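Local coordinates for protein KmHsv2 (Kluyveromyces marxianus, PDB 3VU4) that probably binds phosphoinositides as a seven-bladed beta-propeller of the PROPPIN family, related to the autophagy protein Atg18, at residues Ile85-Asp88 and Val89-Gln92; Trp130-Ile133 and Thr134-Arg138; Ile269-Asp272 and Gln273-Arg277; Arg202-Lys206 and Ser207-Ala211. All coordinates share one frame; numbering follows the deposited sequence.

Contact 1: Ile85-Asp88 and Val89-Gln92; sequences IWDD and VKKQ
Asp87 faces Lys91 and Gln92 together across a tight reversal of the chain, the mark of a G1 beta bulge closing the hairpin between strands 82-87 and 92-98. Its firm backbone bond runs from Asp87 N to Gln92 O at 2.8 Å, while the return bond from Gln92 N to Asp87 O is weak at 3.4 Å. Lys91 takes a left-handed backbone conformation (phi 38°), and this lets the chain swing back toward the strand it has just left.

Two side chains then fit themselves to the turn. Asp87 turns its carboxylate to the loop, CG lying anti to its own backbone N (chi1 -165°), and Asp87 OD1 receives Lys90 N at 2.9 Å. The N-H comes in from above the carboxylate plane, 51° out of it. The side chain of Lys90 starts beside the same group, CB lying 3.5 Å from Asp87 OD1, then runs on extended; its NZ is 5.4 Å from Asp87 OD2, so any attraction between the two charges acts at a distance.

Trp86 works on another part of the turn, laying one face of its indole against the returning backbone. Trp86 also touches Val73 and meets the ring of Phe75, both in strand 72-76 of the same blade, and Met58 in a loop. Gln92 N sits over the middle of the ring, whereas Lys91 C stands 3.4 Å above its plane, nearer the rim. On that same face, toward the six-membered ring, Lys91 CB lies 3.7 Å from Trp86 CZ2.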
loop_
_atom_site.group_PDB
_atom_site.type_symbol
_atom_site.label_atom_id
_atom_site.label_comp_id
_atom_site.label_asym_id
_atom_site.label_seq_id
_atom_site.Cartn_x
_atom_site.Cartn_y
_atom_site.Cartn_z
ATOM N N ILE A 85 -21.743 0.961 0.649
ATOM C CA ILE A 85 -21.288 -0.336 1.125
ATOM C C ILE A 85 -22.216 -1.248 0.332
ATOM O O ILE A 85 -23.429 -1.182 0.494
ATOM C CB ILE A 85 -21.532 -0.518 2.625
ATOM C CG1 ILE A 85 -20.907 0.648 3.394
ATOM C CG2 ILE A 85 -20.923 -1.837 3.089
ATOM C CD1 ILE A 85 -19.413 0.780 3.208
ATOM N N TRP A 86 -21.646 -2.077 -0.537
ATOM C CA TRP A 86 -22.433 -2.955 -1.405
ATOM C C TRP A 86 -22.201 -4.442 -1.176
ATOM O O TRP A 86 -21.107 -4.861 -0.801
ATOM C CB TRP A 86 -22.132 -2.572 -2.860
ATOM C CG TRP A 86 -22.625 -3.493 -3.936
ATOM C CD1 TRP A 86 -22.061 -4.675 -4.334
ATOM C CD2 TRP A 86 -23.711 -3.244 -4.836
ATOM N NE1 TRP A 86 -22.725 -5.172 -5.435
ATOM C CE2 TRP A 86 -23.742 -4.314 -5.760
ATOM C CE3 TRP A 86 -24.663 -2.223 -4.951
ATOM C CZ2 TRP A 86 -24.684 -4.383 -6.793
ATOM C CZ3 TRP A 86 -25.601 -2.293 -5.977
ATOM C CH2 TRP A 86 -25.605 -3.369 -6.883
ATOM N N ASP A 87 -23.246 -5.233 -1.404
ATOM C CA ASP A 87 -23.184 -6.680 -1.228
ATOM C C ASP A 87 -22.937 -7.354 -2.576
ATOM O O ASP A 87 -23.689 -7.159 -3.529
ATOM C CB ASP A 87 -24.495 -7.190 -0.618
ATOM C CG ASP A 87 -24.380 -8.609 -0.075
ATOM O OD1 ASP A 87 -23.993 -9.518 -0.840
ATOM O OD2 ASP A 87 -24.682 -8.813 1.123
ATOM N N ASP A 88 -21.873 -8.147 -2.640
ATOM C CA ASP A 88 -21.482 -8.861 -3.850
ATOM C C ASP A 88 -22.498 -9.865 -4.354
ATOM O O ASP A 88 -22.988 -9.757 -5.476
ATOM C CB ASP A 88 -20.172 -9.605 -3.623
ATOM C CG ASP A 88 -18.989 -8.861 -4.168
ATOM O OD1 ASP A 88 -19.113 -8.304 -5.278
ATOM O OD2 ASP A 88 -17.937 -8.844 -3.498
ATOM N N VAL A 89 -22.783 -10.860 -3.519
ATOM C CA VAL A 89 -23.718 -11.925 -3.854
ATOM C C VAL A 89 -25.179 -11.475 -3.930
ATOM O O VAL A 89 -25.947 -12.009 -4.726
ATOM C CB VAL A 89 -23.563 -13.108 -2.853
ATOM C CG1 VAL A 89 -23.447 -12.582 -1.432
ATOM C CG2 VAL A 89 -24.739 -14.055 -2.975
ATOM N N LYS A 90 -25.559 -10.491 -3.120
ATOM C CA LYS A 90 -26.935 -9.994 -3.135
ATOM C C LYS A 90 -27.115 -8.777 -4.038
ATOM O O LYS A 90 -28.214 -8.237 -4.127
ATOM C CB LYS A 90 -27.395 -9.623 -1.723
ATOM C CG LYS A 90 -27.580 -10.797 -0.770
ATOM C CD LYS A 90 -28.245 -10.330 0.520
ATOM C CE LYS A 90 -28.604 -11.494 1.436
ATOM N NZ LYS A 90 -29.378 -11.030 2.629
ATOM N N LYS A 91 -26.041 -8.353 -4.702
ATOM C CA LYS A 91 -26.073 -7.191 -5.591
ATOM C C LYS A 91 -26.966 -6.101 -5.005
ATOM O O LYS A 91 -27.830 -5.553 -5.692
ATOM C CB LYS A 91 -26.614 -7.573 -6.972
ATOM C CG LYS A 91 -25.995 -8.803 -7.620
ATOM C CD LYS A 91 -26.315 -8.803 -9.118
ATOM C CE LYS A 91 -26.408 -10.206 -9.710
ATOM N NZ LYS A 91 -25.170 -11.010 -9.542
ATOM N N GLN A 92 -26.737 -5.762 -3.745
ATOM C CA GLN A 92 -27.582 -4.781 -3.086
ATOM C C GLN A 92 -26.809 -3.824 -2.197
ATOM O O GLN A 92 -25.855 -4.216 -1.535
ATOM C CB GLN A 92 -28.596 -5.543 -2.245
ATOM C CG GLN A 92 -29.921 -4.872 -2.009
ATOM C CD GLN A 92 -30.919 -5.860 -1.438
ATOM O OE1 GLN A 92 -30.737 -6.371 -0.330
ATOM N NE2 GLN A 92 -31.967 -6.156 -2.201
#

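Contact 2: Trp130-Ile133 and Thr134-Arg138; sequences WKRI and TDDIR. With SO4 (sulfate ion), chain D.
Arg132 holds Asp136 side-on with two nitrogens, one to each carboxylate oxygen, a bidentate salt bridge spanning four residues of a surface loop. Arg132 NH2 reaches Asp136 OD2 at 2.8 Å, in the guanidinium plane and on the syn lone pair of that oxygen. Arg132 NE meets Asp136 OD1 at 2.9 Å, but from above the carboxylate plane, the two flat groups being turned 38° from each other. An arginine chain extended from CG to NE brings the guanidinium to this point.

The other terminal nitrogen looks to a sulfate ion, probably taken up from the crystallisation liquor: Arg132 NH1 makes a weak bond to its O2. Firmer are two others: backbone Arg132 N gives sulfate O3 an almost straight bond (178°) of 3.0 Å, and the side-chain amine Lys131 NZ bonds sulfate O4 at 2.9 Å. Arg132 thus links an acid and an anion through separate nitrogens.

In the second shell, Ser122 OG is hydrogen-bonded to Asp136 OD1 and helps to fix the carboxylate. With an alanine at Asp136, the guanidinium of Arg132 would probably lose its fixed rotation and Ser122 its acid partner.

The loop leads from strand 120-125 into the outermost strand 137-139 of its blade; Tyr117 of strand 112-117 touches both Arg132 and Asp136, and Ile133 packs on Phe112 of that same strand.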
loop_
_atom_site.group_PDB
_atom_site.type_symbol
_atom_site.label_atom_id
_atom_site.label_comp_id
_atom_site.label_asym_id
_atom_site.label_seq_id
_atom_site.Cartn_x
_atom_site.Cartn_y
_atom_site.Cartn_z
ATOM N N TRP A 130 -24.309 2.104 11.295
ATOM C CA TRP A 130 -23.426 2.764 10.327
ATOM C C TRP A 130 -23.162 4.227 10.683
ATOM O O TRP A 130 -23.278 5.110 9.832
ATOM C CB TRP A 130 -24.032 2.709 8.920
ATOM C CG TRP A 130 -24.453 1.345 8.480
ATOM C CD1 TRP A 130 -25.698 0.793 8.590
ATOM C CD2 TRP A 130 -23.626 0.349 7.860
ATOM N NE1 TRP A 130 -25.698 -0.485 8.074
ATOM C CE2 TRP A 130 -24.442 -0.782 7.622
ATOM C CE3 TRP A 130 -22.275 0.303 7.485
ATOM C CZ2 TRP A 130 -23.948 -1.947 7.022
ATOM C CZ3 TRP A 130 -21.786 -0.859 6.890
ATOM C CH2 TRP A 130 -22.623 -1.968 6.664
ATOM N N LYS A 131 -22.794 4.481 11.933
ATOM C CA LYS A 131 -22.543 5.846 12.384
ATOM C C LYS A 131 -21.133 6.005 12.949
ATOM O O LYS A 131 -20.436 5.020 13.191
ATOM C CB LYS A 131 -23.568 6.221 13.454
ATOM C CG LYS A 131 -25.004 5.833 13.098
ATOM C CD LYS A 131 -25.797 7.006 12.535
ATOM C CE LYS A 131 -26.121 8.020 13.632
ATOM N NZ LYS A 131 -27.015 9.113 13.158
ATOM N N ARG A 132 -20.723 7.251 13.159
ATOM C CA ARG A 132 -19.399 7.556 13.693
ATOM C C ARG A 132 -19.122 6.871 15.029
ATOM O O ARG A 132 -19.853 7.075 15.995
ATOM C CB ARG A 132 -19.251 9.059 13.908
ATOM C CG ARG A 132 -19.243 9.940 12.671
ATOM C CD ARG A 132 -19.141 11.390 13.146
ATOM N NE ARG A 132 -18.645 12.334 12.150
ATOM C CZ ARG A 132 -19.340 12.774 11.107
ATOM N NH1 ARG A 132 -20.580 12.355 10.905
ATOM N NH2 ARG A 132 -18.797 13.652 10.276
ATOM N N ILE A 133 -18.059 6.080 15.095
ATOM C CA ILE A 133 -17.696 5.406 16.333
ATOM C C ILE A 133 -16.785 6.306 17.157
ATOM O O ILE A 133 -16.468 6.000 18.303
ATOM C CB ILE A 133 -16.924 4.108 16.070
ATOM C CG1 ILE A 133 -17.688 3.232 15.084
ATOM C CG2 ILE A 133 -16.718 3.348 17.380
ATOM C CD1 ILE A 133 -16.929 1.967 14.705
ATOM N N THR A 134 -16.354 7.416 16.572
ATOM C CA THR A 134 -15.458 8.321 17.275
ATOM C C THR A 134 -15.502 9.730 16.696
ATOM O O THR A 134 -16.081 9.950 15.634
ATOM C CB THR A 134 -14.016 7.800 17.203
ATOM O OG1 THR A 134 -13.157 8.677 17.936
ATOM C CG2 THR A 134 -13.547 7.727 15.755
ATOM N N ASP A 135 -14.904 10.685 17.403
ATOM C CA ASP A 135 -14.878 12.067 16.933
ATOM C C ASP A 135 -14.075 12.196 15.650
ATOM O O ASP A 135 -13.138 11.432 15.415
ATOM C CB ASP A 135 -14.239 12.993 17.968
ATOM C CG ASP A 135 -15.164 13.326 19.115
ATOM O OD1 ASP A 135 -16.353 13.632 18.859
ATOM O OD2 ASP A 135 -14.690 13.300 20.274
ATOM N N ASP A 136 -14.434 13.172 14.826
ATOM C CA ASP A 136 -13.706 13.396 13.587
ATOM C C ASP A 136 -12.310 13.898 13.906
ATOM O O ASP A 136 -12.105 14.609 14.892
ATOM C CB ASP A 136 -14.435 14.408 12.707
ATOM C CG ASP A 136 -15.610 13.794 11.986
ATOM O OD1 ASP A 136 -15.799 12.564 12.130
ATOM O OD2 ASP A 136 -16.333 14.533 11.278
ATOM N N ILE A 137 -11.357 13.507 13.067
ATOM C CA ILE A 137 -9.960 13.887 13.221
ATOM C C ILE A 137 -9.531 14.803 12.072
ATOM O O ILE A 137 -10.019 14.684 10.944
ATOM C CB ILE A 137 -9.081 12.618 13.241
ATOM C CG1 ILE A 137 -9.414 11.801 14.490
ATOM C CG2 ILE A 137 -7.604 12.979 13.197
ATOM C CD1 ILE A 137 -8.899 10.374 14.467
ATOM N N ARG A 138 -8.632 15.733 12.366
ATOM C CA ARG A 138 -8.125 16.652 11.356
ATOM C C ARG A 138 -6.704 16.234 10.984
ATOM O O ARG A 138 -5.838 16.109 11.849
ATOM C CB ARG A 138 -8.136 18.083 11.900
ATOM C CG ARG A 138 -9.535 18.586 12.223
ATOM C CD ARG A 138 -10.356 18.815 10.954
ATOM N NE ARG A 138 -10.081 20.129 10.378
ATOM C CZ ARG A 138 -10.957 21.128 10.353
ATOM N NH1 ARG A 138 -10.615 22.295 9.817
ATOM N NH2 ARG A 138 -12.179 20.954 10.850
HETATM S S SO4 D . -23.283 10.630 13.038
HETATM O O1 SO4 D . -23.287 10.537 14.511
HETATM O O2 SO4 D . -22.636 11.893 12.639
HETATM O O3 SO4 D . -22.545 9.485 12.470
HETATM O O4 SO4 D . -24.667 10.617 12.530
#

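Contact 3: Ile269-Asp272 and Gln273-Arg277; sequences IFND and QDNKR. With SO4 (sulfate ion), chain F.
Asn271 reaches across a loop to Asn275, and its amide oxygen joins two later residues of an irregular loop. From CB the chain turns so that CG stands anti to the backbone N (chi1 -168°), which carries the amide over toward the residues that follow. Asn271 CG comes to within 3.3 Å of Asn275 ND2. At the tip, Asn271 OD1 takes two donors: Asn275 ND2 at 2.9 Å, almost straight, and the backbone N of Gln273 at 3.0 Å, a weak, bent bond with the spacing of an Asx turn. Asn271 OD1 also has Gln273 CB beside it at 3.7 Å, while the other branch, Asn271 ND2, passes 3.6 Å from Asn275 ND2.

The two amides stand nearly perpendicular, their planes 88° apart. The partner N-H therefore lies in the plane of Asn275 yet comes down on Asn271 OD1 from well above its carbonyl plane. A leucine in place of Asn271 would probably leave Asn275 ND2 and the backbone N of Gln273 without this shared acceptor, and set the Asn275 amide free to turn.

The loop follows strand 263-268 in the sixth blade in chain order; in related PROPPINs the long loop of this blade has been implicated in membrane insertion. Farther along, a sulfate, probably from the crystallisation liquor, accepts Arg277 N on O1 at 3.0 Å and is also bonded to His278 ND1.

Because both asparagines are neutral, this link between Asn271, Gln273 and Asn275 rests on hydrogen bonds between uncharged groups, one straight and one weak.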
loop_
_atom_site.group_PDB
_atom_site.type_symbol
_atom_site.label_atom_id
_atom_site.label_comp_id
_atom_site.label_asym_id
_atom_site.label_seq_id
_atom_site.Cartn_x
_atom_site.Cartn_y
_atom_site.Cartn_z
ATOM N N ILE A 269 15.042 -4.283 5.904
ATOM C CA ILE A 269 14.823 -3.923 7.308
ATOM C C ILE A 269 15.574 -4.915 8.223
ATOM O O ILE A 269 16.206 -4.525 9.212
ATOM C CB ILE A 269 13.312 -3.899 7.657
ATOM C CG1 ILE A 269 12.685 -2.586 7.162
ATOM C CG2 ILE A 269 13.108 -4.031 9.161
ATOM C CD1 ILE A 269 12.552 -2.477 5.654
ATOM N N PHE A 270 15.495 -6.198 7.898
ATOM C CA PHE A 270 16.228 -7.209 8.652
ATOM C C PHE A 270 16.493 -8.382 7.721
ATOM O O PHE A 270 15.697 -8.642 6.813
ATOM C CB PHE A 270 15.464 -7.635 9.920
ATOM C CG PHE A 270 14.247 -8.490 9.675
ATOM C CD1 PHE A 270 14.375 -9.850 9.394
ATOM C CD2 PHE A 270 12.962 -7.948 9.796
ATOM C CE1 PHE A 270 13.248 -10.667 9.243
ATOM C CE2 PHE A 270 11.829 -8.752 9.648
ATOM C CZ PHE A 270 11.976 -10.118 9.370
ATOM N N ASN A 271 17.620 -9.066 7.914
ATOM C CA ASN A 271 17.953 -10.182 7.047
ATOM C C ASN A 271 17.003 -11.359 7.241
ATOM O O ASN A 271 16.808 -11.863 8.339
ATOM C CB ASN A 271 19.395 -10.620 7.230
ATOM C CG ASN A 271 19.832 -11.573 6.146
ATOM O OD1 ASN A 271 19.294 -12.672 6.034
ATOM N ND2 ASN A 271 20.793 -11.152 5.323
ATOM N N ASP A 272 16.429 -11.767 6.117
ATOM C CA ASP A 272 15.425 -12.812 5.989
ATOM C C ASP A 272 15.910 -14.257 5.873
ATOM O O ASP A 272 15.264 -15.179 6.347
ATOM C CB ASP A 272 14.600 -12.487 4.740
ATOM C CG ASP A 272 13.148 -12.615 4.976
ATOM O OD1 ASP A 272 12.766 -12.640 6.160
ATOM O OD2 ASP A 272 12.383 -12.680 3.998
ATOM N N GLN A 273 17.039 -14.429 5.203
ATOM C CA GLN A 273 17.623 -15.727 4.922
ATOM C C GLN A 273 18.258 -16.488 6.089
ATOM O O GLN A 273 18.410 -15.968 7.198
ATOM C CB GLN A 273 18.679 -15.540 3.831
ATOM C CG GLN A 273 18.294 -14.523 2.761
ATOM C CD GLN A 273 17.243 -15.057 1.804
ATOM O OE1 GLN A 273 17.566 -15.695 0.797
ATOM N NE2 GLN A 273 15.973 -14.811 2.121
ATOM N N ASP A 274 18.607 -17.742 5.806
ATOM C CA ASP A 274 19.303 -18.613 6.752
ATOM C C ASP A 274 20.696 -18.571 6.141
ATOM O O ASP A 274 20.979 -19.269 5.167
ATOM C CB ASP A 274 18.753 -20.035 6.700
ATOM C CG ASP A 274 19.456 -20.956 7.666
ATOM O OD1 ASP A 274 19.464 -20.652 8.881
ATOM O OD2 ASP A 274 20.007 -21.982 7.214
ATOM N N ASN A 275 21.556 -17.738 6.710
ATOM C CA ASN A 275 22.879 -17.535 6.149
ATOM C C ASN A 275 24.033 -18.322 6.725
ATOM O O ASN A 275 23.951 -18.893 7.811
ATOM C CB ASN A 275 23.206 -16.050 6.220
ATOM C CG ASN A 275 22.066 -15.191 5.737
ATOM O OD1 ASN A 275 21.729 -15.199 4.553
ATOM N ND2 ASN A 275 21.450 -14.454 6.656
ATOM N N LYS A 276 25.124 -18.333 5.971
ATOM C CA LYS A 276 26.327 -19.013 6.403
ATOM C C LYS A 276 26.948 -18.168 7.503
ATOM O O LYS A 276 26.948 -16.944 7.428
ATOM C CB LYS A 276 27.304 -19.146 5.237
ATOM C CG LYS A 276 26.704 -19.835 4.030
ATOM C CD LYS A 276 27.760 -20.179 2.993
ATOM C CE LYS A 276 28.609 -21.343 3.468
ATOM N NZ LYS A 276 27.742 -22.499 3.860
ATOM N N ARG A 277 27.464 -18.824 8.530
ATOM C CA ARG A 277 28.091 -18.118 9.632
ATOM C C ARG A 277 29.569 -17.803 9.371
ATOM O O ARG A 277 30.176 -17.050 10.118
ATOM C CB ARG A 277 27.939 -18.934 10.913
ATOM C CG ARG A 277 27.131 -18.253 12.011
ATOM C CD ARG A 277 25.710 -17.903 11.569
ATOM N NE ARG A 277 25.596 -16.581 10.930
ATOM C CZ ARG A 277 25.753 -15.416 11.561
ATOM N NH1 ARG A 277 26.038 -15.387 12.859
ATOM N NH2 ARG A 277 25.611 -14.274 10.899
HETATM S S SO4 F . 29.056 -22.085 8.076
HETATM O O1 SO4 F . 27.674 -21.843 8.541
HETATM O O2 SO4 F . 29.925 -22.216 9.257
HETATM O O3 SO4 F . 29.110 -23.330 7.284
HETATM O O4 SO4 F . 29.539 -20.979 7.220
#

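Contact 4: Arg202-Lys206 and Ser207-Ala211; sequences RLNRK and SDMVA
Arg202 O is gripped by two donors, one from the partner strand and one from the next blade: Ala211 N gives it a bond of 2.6 Å, nearly straight at 169°, and Trp248 NE1 adds a second. Val210 CA lies 3.2 Å from Arg202 O, a CA-H...O contact. Arg202 N in turn donates to Ala211 O, so the two residues form a hydrogen-bonded antiparallel pair in the hairpin of strands 198-203 and 209-214.

One step nearer the turn, Leu203 and Val210 make a non-hydrogen-bonded pair, where Leu203 CD2 rests against Val210 CB at 3.9 Å. They share one face of the sheet; Arg202 and Ala211 lie on the other.

The reversal itself is a type I turn from Asn204 to Ser207, closed by Ser207 N on Asn204 O at 2.8 Å, whose last residue, Ser207, has a left-handed backbone. Asn204 places its amide inside the bend, CG set between its backbone N and carbonyl carbon (chi1 62°). Asn204 OD1 accepts Met209 N at 3.0 Å from 46° above the carbonyl plane, while Asn204 N donates to Met209 O at 3.1 Å. Asn204 ND2 adds a weak bond to Asp208 OD2.

Strand 198-203 is the first of its four-stranded blade, and the hairpin is tied to blades on both flanks. Arg202 NH2 forms a salt bridge with Asp245 of strand 243-248, Ser207 OG is hydrogen-bonded to Ser146 O, and Leu203 packs on Val151 of strand 149-154.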
loop_
_atom_site.group_PDB
_atom_site.type_symbol
_atom_site.label_atom_id
_atom_site.label_comp_id
_atom_site.label_asym_id
_atom_site.label_seq_id
_atom_site.Cartn_x
_atom_site.Cartn_y
_atom_site.Cartn_z
ATOM N N ARG A 202 3.481 3.940 5.135
ATOM C CA ARG A 202 3.103 2.552 4.936
ATOM C C ARG A 202 3.343 1.663 6.149
ATOM O O ARG A 202 4.458 1.591 6.680
ATOM C CB ARG A 202 3.869 1.991 3.735
ATOM C CG ARG A 202 3.500 2.632 2.399
ATOM C CD ARG A 202 2.182 2.073 1.872
ATOM N NE ARG A 202 1.874 2.559 0.530
ATOM C CZ ARG A 202 1.371 3.759 0.252
ATOM N NH1 ARG A 202 1.095 4.622 1.219
ATOM N NH2 ARG A 202 1.160 4.106 -1.007
ATOM N N LEU A 203 2.280 0.985 6.574
ATOM C CA LEU A 203 2.331 0.064 7.698
ATOM C C LEU A 203 2.737 -1.314 7.190
ATOM O O LEU A 203 2.371 -1.699 6.076
ATOM C CB LEU A 203 0.958 -0.041 8.362
ATOM C CG LEU A 203 0.459 1.162 9.164
ATOM C CD1 LEU A 203 -1.000 0.954 9.539
ATOM C CD2 LEU A 203 1.315 1.347 10.408
ATOM N N ASN A 204 3.507 -2.050 7.991
ATOM C CA ASN A 204 3.893 -3.397 7.599
ATOM C C ASN A 204 2.743 -4.331 8.002
ATOM O O ASN A 204 1.811 -3.911 8.691
ATOM C CB ASN A 204 5.241 -3.802 8.237
ATOM C CG ASN A 204 5.210 -3.838 9.769
ATOM O OD1 ASN A 204 4.281 -3.341 10.414
ATOM N ND2 ASN A 204 6.256 -4.419 10.355
ATOM N N ARG A 205 2.787 -5.574 7.536
ATOM C CA ARG A 205 1.746 -6.563 7.812
ATOM C C ARG A 205 1.202 -6.566 9.237
ATOM O O ARG A 205 -0.011 -6.507 9.446
ATOM C CB ARG A 205 2.273 -7.953 7.487
ATOM C CG ARG A 205 1.688 -8.593 6.261
ATOM C CD ARG A 205 0.671 -9.660 6.620
ATOM N NE ARG A 205 0.585 -10.688 5.579
ATOM C CZ ARG A 205 0.359 -10.442 4.288
ATOM N NH1 ARG A 205 0.192 -9.192 3.864
ATOM N NH2 ARG A 205 0.308 -11.446 3.415
ATOM N N LYS A 206 2.099 -6.653 10.213
ATOM C CA LYS A 206 1.713 -6.686 11.616
ATOM C C LYS A 206 1.321 -5.326 12.189
ATOM O O LYS A 206 0.684 -5.258 13.240
ATOM C CB LYS A 206 2.852 -7.264 12.447
ATOM C CG LYS A 206 3.247 -8.669 12.057
ATOM C CD LYS A 206 4.524 -9.098 12.764
ATOM C CE LYS A 206 4.956 -10.484 12.310
ATOM N NZ LYS A 206 6.334 -10.815 12.775
ATOM N N SER A 207 1.706 -4.253 11.508
ATOM C CA SER A 207 1.408 -2.892 11.951
ATOM C C SER A 207 2.305 -2.442 13.094
ATOM O O SER A 207 2.007 -1.458 13.763
ATOM C CB SER A 207 -0.056 -2.754 12.381
ATOM O OG SER A 207 -0.918 -2.697 11.260
ATOM N N ASP A 208 3.396 -3.161 13.319
ATOM C CA ASP A 208 4.319 -2.797 14.381
ATOM C C ASP A 208 5.364 -1.808 13.877
ATOM O O ASP A 208 6.136 -1.259 14.659
ATOM C CB ASP A 208 4.993 -4.043 14.962
ATOM C CG ASP A 208 5.662 -4.889 13.910
ATOM O OD1 ASP A 208 6.885 -5.106 14.007
ATOM O OD2 ASP A 208 4.968 -5.350 12.982
ATOM N N MET A 209 5.387 -1.580 12.568
ATOM C CA MET A 209 6.320 -0.614 11.986
ATOM C C MET A 209 5.630 0.205 10.903
ATOM O O MET A 209 4.662 -0.246 10.285
ATOM C CB MET A 209 7.545 -1.317 11.389
ATOM C CG MET A 209 8.474 -1.943 12.421
ATOM S SD MET A 209 10.018 -2.553 11.696
ATOM C CE MET A 209 9.409 -3.971 10.646
ATOM N N VAL A 210 6.111 1.419 10.684
ATOM C CA VAL A 210 5.534 2.263 9.648
ATOM C C VAL A 210 6.663 2.919 8.861
ATOM O O VAL A 210 7.583 3.480 9.449
ATOM C CB VAL A 210 4.611 3.345 10.241
ATOM C CG1 VAL A 210 5.385 4.240 11.203
ATOM C CG2 VAL A 210 3.991 4.152 9.121
ATOM N N ALA A 211 6.609 2.819 7.534
ATOM C CA ALA A 211 7.643 3.414 6.689
ATOM C C ALA A 211 7.143 4.747 6.145
ATOM O O ALA A 211 5.977 4.871 5.744
ATOM C CB ALA A 211 7.992 2.471 5.536
#

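The four contacts sit on turns and loops of four different blades of one propeller, and they fall into two touching pairs. Contact 1 meets contact 2 where Ile85 CG1 lies 3.9 Å from Trp130 CZ3, joining the second and third blades in chain order. Contact 4 meets contact 3 through Met209 CE and Ile269 CG2, 4.0 Å apart, joining the fifth and sixth. Contacts 1 and 3 lie on opposite sides of the chain's centre, their own centres about 46 Å apart. Contacts 2 and 3 each hold a sulfate close by, yet the contact centres are about 43 Å apart, so the sulfates occupy separate surface sites.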